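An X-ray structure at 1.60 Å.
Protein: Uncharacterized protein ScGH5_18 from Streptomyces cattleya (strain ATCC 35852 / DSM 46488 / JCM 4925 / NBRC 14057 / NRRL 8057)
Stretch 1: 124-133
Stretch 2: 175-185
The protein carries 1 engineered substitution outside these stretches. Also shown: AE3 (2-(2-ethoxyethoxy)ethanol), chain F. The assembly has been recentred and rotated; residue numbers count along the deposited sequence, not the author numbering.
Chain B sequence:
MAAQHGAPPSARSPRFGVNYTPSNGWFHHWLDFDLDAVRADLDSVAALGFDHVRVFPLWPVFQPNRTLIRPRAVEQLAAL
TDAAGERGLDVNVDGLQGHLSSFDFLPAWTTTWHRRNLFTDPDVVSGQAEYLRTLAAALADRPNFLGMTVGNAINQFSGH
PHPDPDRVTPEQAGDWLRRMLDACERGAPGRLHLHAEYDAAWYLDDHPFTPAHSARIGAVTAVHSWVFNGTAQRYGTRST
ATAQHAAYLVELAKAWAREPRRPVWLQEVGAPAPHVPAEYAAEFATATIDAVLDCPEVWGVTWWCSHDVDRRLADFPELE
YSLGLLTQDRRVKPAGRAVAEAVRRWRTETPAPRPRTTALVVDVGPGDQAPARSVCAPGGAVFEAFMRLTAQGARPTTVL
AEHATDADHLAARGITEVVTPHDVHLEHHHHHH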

# COMPACT_ATOMS: atom_id res chain seq x y z
N VAL B 124 5.70 15.19 1.21
CA VAL B 124 6.20 13.82 1.09
C VAL B 124 7.71 13.80 1.24
O VAL B 124 8.27 12.93 1.92
CB VAL B 124 5.78 13.20 -0.25
CG1 VAL B 124 6.54 11.84 -0.49
CG2 VAL B 124 4.27 13.00 -0.28
N VAL B 125 8.39 14.77 0.62
CA VAL B 125 9.85 14.81 0.66
C VAL B 125 10.33 15.12 2.07
O VAL B 125 11.31 14.54 2.54
CB VAL B 125 10.38 15.83 -0.37
CG1 VAL B 125 11.87 16.10 -0.14
CG2 VAL B 125 10.17 15.30 -1.76
N SER B 126 9.64 16.01 2.78
CA SER B 126 10.02 16.25 4.17
C SER B 126 9.79 14.99 4.99
O SER B 126 10.57 14.67 5.89
CB SER B 126 9.23 17.44 4.72
OG SER B 126 9.01 17.33 6.12
N GLY B 127 8.71 14.26 4.69
CA GLY B 127 8.46 13.01 5.39
C GLY B 127 9.53 11.96 5.13
O GLY B 127 9.93 11.24 6.04
N GLN B 128 9.99 11.86 3.88
CA GLN B 128 11.05 10.90 3.53
C GLN B 128 12.35 11.25 4.23
O GLN B 128 13.05 10.35 4.73
CB GLN B 128 11.29 10.87 2.03
CG GLN B 128 10.13 10.39 1.19
CD GLN B 128 10.32 10.81 -0.24
OE1 GLN B 128 10.97 11.82 -0.51
NE2 GLN B 128 9.76 10.04 -1.18
N ALA B 129 12.70 12.54 4.27
CA ALA B 129 13.93 12.98 4.91
C ALA B 129 13.92 12.65 6.40
O ALA B 129 14.93 12.20 6.95
CB ALA B 129 14.15 14.48 4.68
N GLU B 130 12.78 12.87 7.07
CA GLU B 130 12.72 12.59 8.50
C GLU B 130 12.80 11.10 8.77
O GLU B 130 13.42 10.67 9.76
CB GLU B 130 11.44 13.18 9.09
CG GLU B 130 11.28 13.03 10.61
CD GLU B 130 12.46 13.55 11.45
OE1 GLU B 130 13.33 14.32 10.97
OE2 GLU B 130 12.53 13.15 12.62
N TYR B 131 12.20 10.29 7.89
CA TYR B 131 12.28 8.84 7.98
C TYR B 131 13.73 8.36 7.86
O TYR B 131 14.21 7.59 8.71
CB TYR B 131 11.40 8.24 6.89
CG TYR B 131 11.57 6.79 6.55
CD1 TYR B 131 11.27 5.78 7.46
CD2 TYR B 131 12.04 6.42 5.30
CE1 TYR B 131 11.42 4.43 7.11
CE2 TYR B 131 12.20 5.06 4.94
CZ TYR B 131 11.89 4.08 5.86
OH TYR B 131 12.02 2.75 5.54
N LEU B 132 14.45 8.82 6.84
CA LEU B 132 15.83 8.38 6.65
C LEU B 132 16.73 8.86 7.79
O LEU B 132 17.57 8.10 8.28
CB LEU B 132 16.38 8.88 5.31
CG LEU B 132 15.78 8.32 4.02
CD1 LEU B 132 16.44 9.00 2.83
CD2 LEU B 132 15.96 6.82 3.95
N ARG B 133 16.56 10.12 8.20
CA ARG B 133 17.31 10.63 9.34
C ARG B 133 17.04 9.80 10.59
O ARG B 133 17.96 9.52 11.37
CB ARG B 133 16.93 12.09 9.59
CG ARG B 133 17.89 12.82 10.53
CD ARG B 133 17.24 14.04 11.18
NE ARG B 133 16.07 13.66 11.95
CZ ARG B 133 16.11 13.16 13.18
NH1 ARG B 133 17.28 13.00 13.81
NH2 ARG B 133 14.98 12.81 13.78
N ASP B 175 18.52 17.08 -7.06
CA ASP B 175 18.19 17.85 -5.86
C ASP B 175 17.56 16.96 -4.79
O ASP B 175 17.89 17.08 -3.60
CB ASP B 175 17.25 19.01 -6.21
CG ASP B 175 17.96 20.15 -6.92
OD1 ASP B 175 19.20 20.27 -6.80
OD2 ASP B 175 17.28 20.96 -7.58
N TRP B 176 16.66 16.06 -5.19
CA TRP B 176 16.03 15.14 -4.25
C TRP B 176 17.07 14.22 -3.61
O TRP B 176 17.07 14.03 -2.39
CB TRP B 176 14.96 14.31 -4.97
CG TRP B 176 14.23 13.36 -4.09
CD1 TRP B 176 13.19 13.65 -3.24
CD2 TRP B 176 14.48 11.96 -3.96
NE1 TRP B 176 12.78 12.50 -2.60
CE2 TRP B 176 13.55 11.45 -3.03
CE3 TRP B 176 15.39 11.08 -4.55
CZ2 TRP B 176 13.52 10.11 -2.65
CZ3 TRP B 176 15.35 9.72 -4.19
CH2 TRP B 176 14.42 9.25 -3.26
N LEU B 177 17.94 13.63 -4.43
CA LEU B 177 18.98 12.76 -3.90
C LEU B 177 19.83 13.48 -2.86
O LEU B 177 20.12 12.93 -1.79
CB LEU B 177 19.87 12.27 -5.05
CG LEU B 177 19.31 11.19 -5.98
CD1 LEU B 177 20.33 10.95 -7.10
CD2 LEU B 177 19.04 9.92 -5.21
N ARG B 178 20.25 14.72 -3.16
CA ARG B 178 21.09 15.45 -2.22
C ARG B 178 20.35 15.71 -0.91
O ARG B 178 20.94 15.63 0.17
CB ARG B 178 21.56 16.77 -2.83
CG ARG B 178 22.84 16.60 -3.65
CD ARG B 178 23.28 17.90 -4.28
NE ARG B 178 22.46 18.22 -5.45
CZ ARG B 178 22.80 17.92 -6.70
NH1 ARG B 178 22.00 18.24 -7.70
NH2 ARG B 178 23.95 17.31 -6.95
N ARG B 179 19.05 16.01 -1.00
CA ARG B 179 18.27 16.22 0.21
C ARG B 179 18.14 14.94 1.02
O ARG B 179 18.27 14.96 2.25
CB ARG B 179 16.89 16.76 -0.15
CG ARG B 179 16.02 17.03 1.04
CD ARG B 179 15.01 18.10 0.73
NE ARG B 179 14.19 18.37 1.89
CZ ARG B 179 12.99 18.93 1.84
NH1 ARG B 179 12.47 19.28 0.67
NH2 ARG B 179 12.32 19.14 2.97
N MET B 180 17.89 13.81 0.35
CA MET B 180 17.81 12.53 1.05
C MET B 180 19.13 12.19 1.72
O MET B 180 19.16 11.79 2.89
CB MET B 180 17.40 11.41 0.08
CG MET B 180 15.99 11.56 -0.50
SD MET B 180 14.70 11.60 0.78
CE MET B 180 14.33 13.35 0.82
N LEU B 181 20.25 12.37 1.00
CA LEU B 181 21.54 11.99 1.56
C LEU B 181 21.99 12.93 2.67
O LEU B 181 22.64 12.49 3.63
CB LEU B 181 22.59 11.94 0.45
CG LEU B 181 22.39 10.70 -0.43
CD1 LEU B 181 23.00 10.93 -1.79
CD2 LEU B 181 22.99 9.45 0.24
N ASP B 182 21.66 14.23 2.58
CA ASP B 182 21.94 15.13 3.69
C ASP B 182 21.20 14.67 4.95
O ASP B 182 21.74 14.76 6.06
CB ASP B 182 21.55 16.57 3.34
CG ASP B 182 22.49 17.22 2.34
OD1 ASP B 182 23.59 16.69 2.09
OD2 ASP B 182 22.12 18.29 1.80
N ALA B 183 19.97 14.18 4.79
CA ALA B 183 19.23 13.68 5.94
C ALA B 183 19.90 12.45 6.54
O ALA B 183 20.01 12.33 7.77
CB ALA B 183 17.79 13.36 5.55
N CYS B 184 20.37 11.54 5.69
CA CYS B 184 21.12 10.39 6.18
C CYS B 184 22.35 10.83 6.95
O CYS B 184 22.66 10.28 8.01
CB CYS B 184 21.54 9.48 5.03
SG CYS B 184 20.19 8.71 4.10
N GLU B 185 23.06 11.84 6.42
CA GLU B 185 24.28 12.31 7.06
C GLU B 185 23.99 12.99 8.40
O GLU B 185 24.74 12.81 9.36
CB GLU B 185 25.01 13.26 6.11
CG GLU B 185 26.28 13.85 6.67
CD GLU B 185 27.42 12.85 6.73
OE1 GLU B 185 27.40 11.85 5.97
OE2 GLU B 185 28.33 13.08 7.55
C1 AE3 F . 12.90 23.85 -0.10
C2 AE3 F . 11.64 23.88 -0.96
O2 AE3 F . 10.72 22.93 -0.48
C3 AE3 F . 10.09 22.21 -1.50
C4 AE3 F . 10.57 20.76 -1.45
O3 AE3 F . 10.51 20.20 -2.73
C5 AE3 F . 10.85 18.84 -2.78
C6 AE3 F . 12.29 18.68 -3.27
O4 AE3 F . 13.18 18.73 -2.19

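Two helices that run side by side in the same general direction can pack closely when large, flexible side chains fill the space where they diverge and small ones line the place where they converge. The helices 124-133 and 175-185 illustrate the principle. Their N-to-C directions differ by 31°, their axes approach to 7.8 Å, and together they bury 527 Å². The CA atoms of Val 125 and Trp 176 lie 7.9 Å apart, whereas those of Arg 133 and Ala 183 are separated by just 5.0 Å.

Leu 132 and Met 180 have the most surface covered by the opposing helix. Met 180 is a knob in a hole formed by Val 125, Gln 128, Ala 129 and Leu 132. Its CA-to-CB bond points sideways, but chi1 and chi2, both m, bring the end of the chain nearer to the first helix. There Met 180 SD lies 3.7 Å from Leu 132 CD1 and 3.7 Å from Gln 128 CB, while Met 180 CE reaches Val 125 CG1 at 3.8 Å and Ala 129 CB at 4.0 Å. An unbranched, flexible thioether suits a pocket that its side chain enters from the side. The CA-to-CB bond of Leu 132 points toward the second helix, and Leu 132 CD1 also meets Cys 184 SG at 4.0 Å, so one methyl group touches two sulfur atoms.

Ala 183 supplies the close approach. Its CA-to-CB bond points toward the first helix, and Ala 183 CB packs 3.9 Å from Ala 129 CB and 3.4 Å from Ala 129 O. With nothing beyond CB, this pair lets the backbones draw together; Arg 133 CA comes within 3.6 Å of Ala 183 O in a CA-H...O contact. The end of Arg 133 leads away from the interface to a salt bridge within its own helix, where Arg 133 NH2 lies 2.7 Å from Glu 130 OE2.

Toward the wider end, the one hydrogen bond between the stretches runs from Trp 176 NE1 to Gln 128 OE1, at 2.8 Å and a favourable angle of 160°. The amide oxygen lies at the ring edge, near its plane, and so satisfies the indole N-H in a buried setting. Val 125 CG2 also approaches that edge, 3.7 Å from Trp 176 CD1. The other methyl, Val 125 CG1, lies over one face of the Arg 179 guanidinium, 3.3 Å from Arg 179 NH1. The extended Arg 179 thus covers the apolar valine while Arg 179 NH1 donates a 3.0 Å hydrogen bond to O4 of the bound AE3, near the guanidinium plane.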